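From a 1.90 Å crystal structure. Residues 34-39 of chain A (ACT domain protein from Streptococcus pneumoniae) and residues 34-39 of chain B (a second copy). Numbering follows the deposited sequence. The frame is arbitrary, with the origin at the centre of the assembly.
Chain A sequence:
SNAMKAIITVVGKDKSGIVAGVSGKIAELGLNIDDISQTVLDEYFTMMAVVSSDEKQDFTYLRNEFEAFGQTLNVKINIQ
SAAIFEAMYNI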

# COMPACT_ATOMS: atom_id res chain seq x y z
N ASP A 34 5.51 -7.65 2.01
CA ASP A 34 6.85 -7.54 1.42
C ASP A 34 7.24 -6.07 1.18
O ASP A 34 8.41 -5.70 1.27
CB ASP A 34 6.86 -8.32 0.11
CG ASP A 34 6.72 -9.80 0.35
OD1 ASP A 34 7.59 -10.35 1.05
OD2 ASP A 34 5.74 -10.40 -0.12
N ASP A 35 6.26 -5.24 0.85
CA ASP A 35 6.48 -3.78 0.72
C ASP A 35 5.15 -3.07 0.89
O ASP A 35 4.07 -3.66 0.67
CB ASP A 35 7.13 -3.41 -0.64
CG ASP A 35 7.94 -2.09 -0.59
OD1 ASP A 35 7.87 -1.38 0.44
OD2 ASP A 35 8.67 -1.79 -1.57
N ILE A 36 5.22 -1.80 1.27
CA ILE A 36 4.01 -1.00 1.49
C ILE A 36 4.32 0.47 1.19
O ILE A 36 5.45 0.91 1.33
CB ILE A 36 3.51 -1.17 2.92
CG1 ILE A 36 2.18 -0.42 3.15
CG2 ILE A 36 4.65 -0.80 3.94
CD1 ILE A 36 1.24 -1.18 4.09
N SER A 37 3.31 1.20 0.74
CA SER A 37 3.46 2.62 0.43
C SER A 37 2.13 3.29 0.64
O SER A 37 1.09 2.67 0.45
CB SER A 37 3.86 2.81 -1.03
OG SER A 37 2.81 2.28 -1.85
N GLN A 38 2.16 4.55 1.04
CA GLN A 38 0.92 5.28 1.25
C GLN A 38 1.12 6.70 0.73
O GLN A 38 2.20 7.29 0.89
CB GLN A 38 0.54 5.27 2.74
CG GLN A 38 1.18 6.42 3.52
CD GLN A 38 1.26 6.20 5.02
OE1 GLN A 38 1.85 5.21 5.49
NE2 GLN A 38 0.69 7.12 5.79
N THR A 39 0.09 7.23 0.07
CA THR A 39 0.19 8.54 -0.61
C THR A 39 -1.13 9.32 -0.48
O THR A 39 -2.18 8.80 -0.84
CB THR A 39 0.49 8.36 -2.14
OG1 THR A 39 1.46 7.31 -2.36
CG2 THR A 39 0.99 9.65 -2.75
N ASP B 34 0.36 2.02 13.06
CA ASP B 34 -0.45 3.20 12.76
C ASP B 34 0.01 3.94 11.50
O ASP B 34 -0.79 4.57 10.79
CB ASP B 34 -0.40 4.13 13.95
CG ASP B 34 -1.08 3.53 15.15
OD1 ASP B 34 -2.10 2.89 14.95
OD2 ASP B 34 -0.54 3.64 16.28
N ASP B 35 1.31 3.88 11.25
CA ASP B 35 1.89 4.61 10.12
C ASP B 35 3.27 4.02 9.87
O ASP B 35 3.87 3.42 10.77
CB ASP B 35 1.96 6.12 10.44
CG ASP B 35 2.00 7.00 9.19
OD1 ASP B 35 2.17 6.49 8.06
OD2 ASP B 35 1.85 8.23 9.35
N ILE B 36 3.74 4.16 8.63
CA ILE B 36 4.97 3.55 8.19
C ILE B 36 5.56 4.32 7.00
O ILE B 36 4.84 4.97 6.22
CB ILE B 36 4.75 2.01 7.88
CG1 ILE B 36 6.07 1.26 7.75
CG2 ILE B 36 3.72 1.76 6.75
CD1 ILE B 36 5.91 -0.24 7.92
N SER B 37 6.89 4.32 6.91
CA SER B 37 7.58 5.03 5.85
C SER B 37 8.91 4.34 5.64
O SER B 37 9.41 3.72 6.55
CB SER B 37 7.80 6.49 6.24
OG SER B 37 8.47 7.17 5.18
N GLN B 38 9.45 4.44 4.43
CA GLN B 38 10.77 3.88 4.11
C GLN B 38 11.51 4.82 3.18
O GLN B 38 10.89 5.55 2.43
CB GLN B 38 10.65 2.52 3.42
CG GLN B 38 9.89 1.45 4.20
CD GLN B 38 8.48 1.27 3.65
OE1 GLN B 38 8.30 0.71 2.56
NE2 GLN B 38 7.48 1.78 4.39
N THR B 39 12.84 4.82 3.23
CA THR B 39 13.67 5.52 2.24
C THR B 39 14.97 4.78 2.03
O THR B 39 15.49 4.22 2.96
CB THR B 39 14.07 6.94 2.69
OG1 THR B 39 12.99 7.57 3.39
CG2 THR B 39 14.46 7.79 1.48
O HOH W 1 4.37 5.03 3.17

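Two copies of the same strand cross at a steep angle and meet through a small contact with reciprocal residue pairs, in which a pair of isoleucines is accompanied by two glutamine–aspartate pairings. The strand axes approach to 7.2 Å with 106° between their N-to-C directions, and no clear direct backbone hydrogen bond joins them; side chains and one water fill the gap. About 257 Å² is buried, both sides summed.

Ile A36 and Ile B36 are buried and touch through their CG2 methyls, 3.9 Å apart, a van der Waals distance. A branched aliphatic side chain suits this place, since it excludes solvent and asks for no polar partner.

The glutamines point toward the opposing strand, and their length lets the terminal amide reach both a carboxylate and a backbone carbonyl. The amide of Gln A38 lies near Asp B35 OD1 and Ile B36 O, and that of Gln B38 near Asp A35 OD1 and Ile A36 O. Each amide is probably turned over in the model, so the individual bonds remain open.

Within each strand, the carboxylate of Asp A35 or Asp B35 accepts from the next backbone amide: Ile A36 N donates to Asp A35 OD1 at 2.8 Å, and Ile B36 N to Asp B35 OD1 at 2.9 Å. Finally, a water donates to Ile B36 O (3.1 Å from the water O) and accepts weakly from Gln A38 N (also 3.1 Å from the water O), linking the two backbones.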